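PDB 5IB9: aminopeptidase from Aneurinibacillus sp. AM-1, which probably acts as a zinc-dependent metalloexopeptidase that removes amino acids from the N terminus of peptides, and carries a protease-associated (PA) domain. Local coordinates for residues Y314-G318 and H348-H352; I117-G123 and A141-N147; Q8-R12 and V254-L258. All blocks are in the same frame, centred on the assembly; numbering follows the deposited sequence.

Interaction 1: residues Y314-G318 and H348-H352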
# COMPACT_ATOMS: atom_id res chain seq x y z
N TYR A 314 -9.94 -12.78 -21.12
CA TYR A 314 -9.04 -13.56 -20.30
C TYR A 314 -9.40 -13.40 -18.83
O TYR A 314 -9.65 -12.30 -18.32
CB TYR A 314 -7.62 -13.06 -20.45
CG TYR A 314 -6.90 -13.52 -21.71
CD1 TYR A 314 -6.90 -14.84 -22.09
CD2 TYR A 314 -6.26 -12.59 -22.49
CE1 TYR A 314 -6.22 -15.22 -23.30
CE2 TYR A 314 -5.55 -12.97 -23.72
CZ TYR A 314 -5.54 -14.29 -24.05
OH TYR A 314 -4.91 -14.70 -25.24
N THR A 315 -9.39 -14.52 -18.09
CA THR A 315 -9.58 -14.48 -16.69
C THR A 315 -8.30 -15.02 -15.98
O THR A 315 -7.54 -15.82 -16.59
CB THR A 315 -10.82 -15.24 -16.17
OG1 THR A 315 -10.57 -16.64 -16.47
CG2 THR A 315 -12.07 -14.78 -16.94
N ILE A 316 -8.10 -14.65 -14.73
CA ILE A 316 -6.83 -15.05 -14.04
C ILE A 316 -6.76 -16.55 -13.84
O ILE A 316 -5.63 -17.06 -14.01
CB ILE A 316 -6.82 -14.34 -12.64
CG1 ILE A 316 -6.80 -12.79 -12.81
CG2 ILE A 316 -5.65 -14.82 -11.78
CD1 ILE A 316 -5.76 -12.23 -13.74
N ASP A 317 -7.91 -17.16 -13.47
CA ASP A 317 -7.94 -18.60 -13.23
C ASP A 317 -8.37 -19.41 -14.44
O ASP A 317 -8.55 -20.62 -14.31
CB ASP A 317 -8.80 -18.88 -11.99
CG ASP A 317 -10.15 -18.24 -12.05
OD1 ASP A 317 -10.85 -18.25 -10.98
OD2 ASP A 317 -10.56 -17.72 -13.14
N GLY A 318 -8.55 -18.81 -15.62
CA GLY A 318 -9.08 -19.57 -16.78
C GLY A 318 -10.47 -20.17 -16.59
O GLY A 318 -10.84 -21.07 -17.36
N HIS A 348 -7.24 -6.29 -14.40
CA HIS A 348 -8.27 -7.23 -13.88
C HIS A 348 -7.70 -8.08 -12.76
O HIS A 348 -8.46 -8.50 -11.89
CB HIS A 348 -8.87 -8.08 -14.98
CG HIS A 348 -7.85 -8.90 -15.71
ND1 HIS A 348 -6.71 -8.37 -16.32
CD2 HIS A 348 -7.87 -10.23 -15.96
CE1 HIS A 348 -6.03 -9.40 -16.87
NE2 HIS A 348 -6.74 -10.52 -16.69
N GLU A 349 -6.39 -8.32 -12.74
CA GLU A 349 -5.77 -9.11 -11.64
C GLU A 349 -5.95 -8.47 -10.29
O GLU A 349 -5.98 -9.17 -9.28
CB GLU A 349 -4.30 -9.21 -11.94
CG GLU A 349 -3.58 -10.31 -11.10
CD GLU A 349 -2.19 -10.58 -11.71
OE1 GLU A 349 -2.03 -10.88 -12.94
OE2 GLU A 349 -1.25 -10.46 -10.97
N SER A 350 -6.10 -7.15 -10.25
CA SER A 350 -6.31 -6.48 -8.95
C SER A 350 -7.65 -6.67 -8.32
O SER A 350 -7.80 -6.58 -7.10
CB SER A 350 -5.97 -4.99 -9.17
OG SER A 350 -4.61 -4.86 -9.65
N PHE A 351 -8.60 -6.91 -9.22
CA PHE A 351 -10.01 -7.13 -8.76
C PHE A 351 -10.22 -8.61 -8.56
O PHE A 351 -10.91 -8.96 -7.60
CB PHE A 351 -10.98 -6.44 -9.75
CG PHE A 351 -10.72 -4.98 -9.81
CD1 PHE A 351 -11.22 -4.15 -8.79
CD2 PHE A 351 -9.81 -4.43 -10.72
CE1 PHE A 351 -10.86 -2.77 -8.73
CE2 PHE A 351 -9.47 -3.07 -10.68
CZ PHE A 351 -10.02 -2.24 -9.67
N HIS A 352 -9.72 -9.49 -9.43
CA HIS A 352 -9.78 -10.91 -9.14
C HIS A 352 -9.20 -11.20 -7.73
O HIS A 352 -9.77 -12.05 -7.00
CB HIS A 352 -9.04 -11.63 -10.22
CG HIS A 352 -8.99 -13.08 -9.97
ND1 HIS A 352 -9.98 -13.92 -10.43
CD2 HIS A 352 -8.05 -13.84 -9.35
CE1 HIS A 352 -9.67 -15.17 -10.07
NE2 HIS A 352 -8.56 -15.13 -9.35
O HOH W 1 -8.60 -17.67 -8.51
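I316 is the side chain around which this contact is built. It follows directly on strand 310-315, in a type I beta turn from T315 to G318, and its CA-CB bond points at helix 348-352. With chi1 and chi2 both m, the side chain reaches between three helix residues: CD1 of I316 lies 3.5 Å from NE2 of H348 and 3.8 Å from CB of E349, while CB of I316 sits over the face of the H352 ring in a CH-pi contact, 3.6 Å from the centroid and 10° off the normal. H352 takes a t rotamer that carries its imidazole out from the helix toward the turn. At the edge of that ring, OD1 of D317 lies 3.4 Å from CE1 of H352, and water 1, 2.7 Å from NE2 of H352, donates a weak hydrogen bond to OD1 of D317. H348, with chi1 p, brings CD2 to 3.6 Å from the carbonyl O of Y314, and its NE2 hydrogen-bonds the backbone O of E343. Y314 turns its ring end away from the helix and packs on I362, part of the bestatin pocket, so the contact lies beside the active site of the M28 peptidase domain. No direct hydrogen bond joins the two segments; the packing of the turn on the helix therefore rests on apolar and CH-pi contact, with polar linkage through one water at its margin.

Interaction 2: residues I117-G123 and A141-N147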
# COMPACT_ATOMS: atom_id res chain seq x y z
N ILE A 117 30.09 -13.88 -8.68
CA ILE A 117 29.00 -13.41 -9.55
C ILE A 117 28.23 -14.66 -9.88
O ILE A 117 28.86 -15.66 -10.26
CB ILE A 117 29.54 -12.76 -10.84
CG1 ILE A 117 30.28 -11.48 -10.48
CG2 ILE A 117 28.42 -12.44 -11.80
CD1 ILE A 117 31.16 -10.99 -11.64
N ALA A 118 26.89 -14.68 -9.69
CA ALA A 118 26.13 -15.87 -10.00
C ALA A 118 25.65 -15.87 -11.44
O ALA A 118 25.23 -14.85 -11.92
CB ALA A 118 24.94 -15.98 -9.09
N LEU A 119 25.77 -17.01 -12.13
CA LEU A 119 25.18 -17.19 -13.45
C LEU A 119 23.96 -18.04 -13.25
O LEU A 119 24.04 -19.13 -12.67
CB LEU A 119 26.15 -17.97 -14.35
CG LEU A 119 25.68 -18.09 -15.82
CD1 LEU A 119 25.72 -16.79 -16.65
CD2 LEU A 119 26.57 -19.16 -16.51
N ILE A 120 22.81 -17.54 -13.75
CA ILE A 120 21.56 -18.16 -13.39
C ILE A 120 20.75 -18.17 -14.66
O ILE A 120 20.75 -17.18 -15.44
CB ILE A 120 20.76 -17.29 -12.38
CG1 ILE A 120 21.56 -17.00 -11.11
CG2 ILE A 120 19.47 -18.02 -12.04
CD1 ILE A 120 20.78 -16.18 -10.00
N GLN A 121 20.08 -19.31 -14.84
CA GLN A 121 19.30 -19.59 -16.02
C GLN A 121 17.88 -19.11 -15.73
O GLN A 121 17.33 -19.39 -14.65
CB GLN A 121 19.27 -21.10 -16.29
CG GLN A 121 18.14 -21.53 -17.21
CD GLN A 121 18.43 -22.85 -17.93
OE1 GLN A 121 18.73 -22.84 -19.15
NE2 GLN A 121 18.34 -23.96 -17.20
N ARG A 122 17.31 -18.41 -16.70
CA ARG A 122 15.88 -17.98 -16.63
C ARG A 122 14.99 -19.20 -16.49
O ARG A 122 15.21 -20.22 -17.17
CB ARG A 122 15.51 -17.22 -17.91
CG ARG A 122 14.01 -16.76 -17.97
CD ARG A 122 13.84 -15.76 -19.09
NE ARG A 122 12.43 -15.45 -19.36
CZ ARG A 122 12.02 -14.69 -20.37
NH1 ARG A 122 10.72 -14.48 -20.54
NH2 ARG A 122 12.90 -14.12 -21.21
N GLY A 123 14.00 -19.10 -15.60
CA GLY A 123 12.93 -20.07 -15.53
C GLY A 123 12.41 -20.32 -14.15
O GLY A 123 13.09 -20.07 -13.15
N ALA A 141 27.01 -9.79 -7.71
CA ALA A 141 26.22 -9.49 -8.88
C ALA A 141 25.66 -10.78 -9.45
O ALA A 141 26.10 -11.87 -9.10
CB ALA A 141 27.06 -8.74 -9.93
N VAL A 142 24.68 -10.65 -10.33
CA VAL A 142 23.96 -11.80 -10.90
C VAL A 142 23.86 -11.57 -12.40
O VAL A 142 23.60 -10.46 -12.87
CB VAL A 142 22.55 -11.97 -10.30
CG1 VAL A 142 21.82 -12.89 -11.06
CG2 VAL A 142 22.67 -12.38 -8.82
N ILE A 143 24.20 -12.61 -13.17
CA ILE A 143 23.96 -12.60 -14.61
C ILE A 143 22.91 -13.65 -14.90
O ILE A 143 23.03 -14.85 -14.56
CB ILE A 143 25.23 -12.91 -15.42
CG1 ILE A 143 26.27 -11.82 -15.24
CG2 ILE A 143 24.89 -13.15 -16.92
CD1 ILE A 143 27.72 -12.32 -15.61
N ILE A 144 21.76 -13.21 -15.47
CA ILE A 144 20.71 -14.12 -15.76
C ILE A 144 20.70 -14.34 -17.28
O ILE A 144 20.86 -13.38 -18.07
CB ILE A 144 19.31 -13.60 -15.24
CG1 ILE A 144 19.35 -13.39 -13.72
CG2 ILE A 144 18.29 -14.65 -15.59
CD1 ILE A 144 18.14 -12.75 -13.17
N TYR A 145 20.61 -15.59 -17.71
CA TYR A 145 20.60 -15.84 -19.14
C TYR A 145 19.27 -16.41 -19.65
O TYR A 145 18.54 -17.17 -18.95
CB TYR A 145 21.79 -16.70 -19.60
CG TYR A 145 21.87 -18.11 -19.09
CD1 TYR A 145 21.47 -19.18 -19.88
CD2 TYR A 145 22.47 -18.41 -17.84
CE1 TYR A 145 21.59 -20.50 -19.45
CE2 TYR A 145 22.59 -19.75 -17.37
CZ TYR A 145 22.18 -20.79 -18.21
OH TYR A 145 22.26 -22.12 -17.80
N ASN A 146 18.97 -16.02 -20.89
CA ASN A 146 17.63 -16.27 -21.47
C ASN A 146 17.27 -17.74 -21.68
O ASN A 146 18.16 -18.63 -21.79
CB ASN A 146 17.42 -15.44 -22.75
CG ASN A 146 15.97 -14.97 -22.92
OD1 ASN A 146 15.05 -15.43 -22.20
ND2 ASN A 146 15.76 -14.09 -23.88
N ASN A 147 15.96 -17.94 -21.70
CA ASN A 147 15.25 -19.21 -21.76
C ASN A 147 14.87 -19.52 -23.18
O ASN A 147 14.32 -20.59 -23.45
CB ASN A 147 13.91 -19.05 -21.04
CG ASN A 147 13.67 -20.14 -20.05
OD1 ASN A 147 12.78 -20.03 -19.21
ND2 ASN A 147 14.49 -21.19 -20.11
O HOH W 2 18.96 -21.40 -21.39
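Strands 117-121 and 141-145 run side by side as the parallel pair of a right-handed beta-alpha-beta crossover in the PA domain, with helix 127-136 connecting them. Their axes approach to 4.6 Å at an angle of 19°. At the start, I117 packs CG2 against CD1 of I143 at 3.9 Å. A118 bonds through both its N and its O: its N donates to O of A141 at 3.0 Å, and its O accepts from N of I143 at 2.8 Å. L119 lies on the same face of the sheet as I117; its CD1 is 3.7 Å from CG2 of I143 and its CG 3.8 Å from CD2 of Y145, and helix 171-182 covers it there. I120, on the face shared with A118, meets CG1 of V142 through CD1 at 3.6 Å, while its N donates to O of I143 and its O accepts from N of Y145, both at 2.8 Å. At Q121 the ring of Y145, with chi1 p, folds across the neighbouring strand, so that CA of Q121 makes a CH-pi contact 3.8 Å from the ring centroid. Water 2 also links OE1 of Q121 to O of N146. R122 closes the backbone ladder, its N bonding O of Y145 at 2.8 Å, and its NH2 reaches OD1 of N146 at 2.7 Å in a weak hydrogen bond. The contact thus changes in character along its length, from a backbone ladder clothed in aliphatic side chains to polar, partly water-mediated links where the strands end.

Interaction 3: residues Q8-R12 and V254-L258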
# COMPACT_ATOMS: atom_id res chain seq x y z
N GLN A 8 -29.47 0.58 -27.88
CA GLN A 8 -29.19 1.82 -27.08
C GLN A 8 -27.68 2.06 -27.00
O GLN A 8 -27.23 3.20 -26.98
CB GLN A 8 -29.74 1.70 -25.67
CG GLN A 8 -31.26 1.60 -25.62
CD GLN A 8 -31.96 2.87 -26.22
OE1 GLN A 8 -31.33 3.86 -26.52
NE2 GLN A 8 -33.24 2.77 -26.45
N ILE A 9 -26.88 0.99 -27.09
CA ILE A 9 -25.42 1.16 -27.08
C ILE A 9 -24.85 1.27 -28.51
O ILE A 9 -24.14 2.18 -28.83
CB ILE A 9 -24.78 -0.08 -26.41
CG1 ILE A 9 -25.34 -0.32 -24.97
CG2 ILE A 9 -23.28 -0.03 -26.53
CD1 ILE A 9 -25.05 0.89 -24.08
N THR A 10 -25.30 0.36 -29.42
CA THR A 10 -24.64 0.30 -30.73
C THR A 10 -24.98 1.49 -31.65
O THR A 10 -24.19 1.75 -32.55
CB THR A 10 -24.93 -1.04 -31.47
OG1 THR A 10 -26.34 -1.14 -31.67
CG2 THR A 10 -24.55 -2.25 -30.53
N LYS A 11 -26.12 2.13 -31.38
CA LYS A 11 -26.39 3.31 -32.20
C LYS A 11 -25.60 4.56 -31.77
O LYS A 11 -25.59 5.59 -32.46
CB LYS A 11 -27.83 3.68 -32.12
CG LYS A 11 -28.32 4.29 -30.80
CD LYS A 11 -29.84 4.63 -30.96
CE LYS A 11 -30.48 5.06 -29.71
NZ LYS A 11 -31.93 5.41 -30.01
N ARG A 12 -24.96 4.50 -30.62
CA ARG A 12 -24.27 5.63 -30.01
C ARG A 12 -22.76 5.50 -29.95
O ARG A 12 -22.09 6.49 -29.66
CB ARG A 12 -24.76 5.77 -28.55
CG ARG A 12 -26.19 6.08 -28.42
CD ARG A 12 -26.46 6.63 -27.03
NE ARG A 12 -27.73 7.36 -27.08
CZ ARG A 12 -28.90 6.74 -27.00
NH1 ARG A 12 -29.00 5.45 -26.86
NH2 ARG A 12 -30.07 7.46 -27.07
N VAL A 254 -21.56 7.22 -23.68
CA VAL A 254 -22.81 6.50 -24.08
C VAL A 254 -23.74 6.30 -22.90
O VAL A 254 -24.96 6.55 -23.01
CB VAL A 254 -22.45 5.13 -24.73
CG1 VAL A 254 -23.73 4.23 -24.87
CG2 VAL A 254 -21.87 5.42 -26.12
N MET A 255 -23.22 5.82 -21.74
CA MET A 255 -24.07 5.48 -20.64
C MET A 255 -24.63 6.78 -20.05
O MET A 255 -25.73 6.72 -19.42
CB MET A 255 -23.33 4.72 -19.54
CG MET A 255 -22.84 3.41 -20.11
SD MET A 255 -24.27 2.31 -20.40
CE MET A 255 -23.29 0.84 -20.80
N SER A 256 -24.04 7.92 -20.33
CA SER A 256 -24.59 9.18 -19.76
C SER A 256 -25.94 9.50 -20.41
O SER A 256 -26.74 10.30 -19.85
CB SER A 256 -23.66 10.37 -19.90
OG SER A 256 -23.60 10.87 -21.22
N LYS A 257 -26.21 8.93 -21.57
CA LYS A 257 -27.50 9.10 -22.27
C LYS A 257 -28.62 8.19 -21.84
O LYS A 257 -29.71 8.26 -22.41
CB LYS A 257 -27.26 8.90 -23.78
CG LYS A 257 -26.06 9.59 -24.44
CD LYS A 257 -26.01 11.10 -24.19
CE LYS A 257 -24.88 11.74 -24.93
NZ LYS A 257 -24.81 13.23 -24.66
N LEU A 258 -28.37 7.27 -20.92
CA LEU A 258 -29.26 6.18 -20.56
C LEU A 258 -29.57 6.04 -19.06
O LEU A 258 -28.76 6.38 -18.21
CB LEU A 258 -28.69 4.80 -21.06
CG LEU A 258 -28.34 4.84 -22.53
CD1 LEU A 258 -27.41 3.71 -22.97
CD2 LEU A 258 -29.59 4.80 -23.42
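Two helix ends meet here, each running into a turn: the short N-terminal helix 6-10 and the close of helix 238-256, which belongs to the M28 zinc peptidase domain. In the first, N of R12 bonds O of I9 at 3.0 Å; in the second, N of K257 bonds O of V254 at 3.0 Å and N of L258 bonds O of M255 at 3.1 Å. The backbones come closest at R12 and V254, whose CA atoms are 6.2 Å apart, and separate to 7.8 Å between the CA atoms of Q8 and L258. No hydrogen bond crosses between the segments. I9 supplies the apolar centre, its CD1 lying 3.7 Å from CG1 of V254, 3.7 Å from CE of M255 and 3.8 Å from CD1 of L258. CB of M255 points away from the N-terminal segment, but the thioether chain curls back to deliver that methyl. Helix 382-400 completes the packing, with S394 touching I9 and V396 touching M255. It also carries D386 and D390; D386 shares a bound zinc with T13, the residue next to R12, so the contact lies close to a metal site separate from the bestatin-binding centre. R12 reaches along the second segment from V254 to L258. Its CB is 3.8 Å from CG2 of V254, its NE 3.7 Å from CB of K257, and its NH1 3.6 Å from CD2 of L258. That same NH1 is held within its own segment by two hydrogen bonds, to O of Q8 at 2.9 Å and to OE1 of Q8 at 2.8 Å.

How the interactions relate
From the N terminus, residues 8-12 must wait 241 residues for their partner at 254-258, so interaction 3 closes a long loop between the start of the chain and the M28 domain. Interaction 2 opens and closes within that loop, as a local crossover inside the PA domain. Interaction 1 follows in series, spanning 29 residues later in the M28 domain; none of the loops cross. Interactions 2 and 3 lie on opposite sides of the chain's centre, their centres about 53 Å apart. Interaction 1 lies about 30 Å from interaction 2 and about 27 Å from interaction 3, centre to centre. Strands of interactions 1 and 2 belong to one extended sheet, continuous through strand 187-210, although the contacts do not touch.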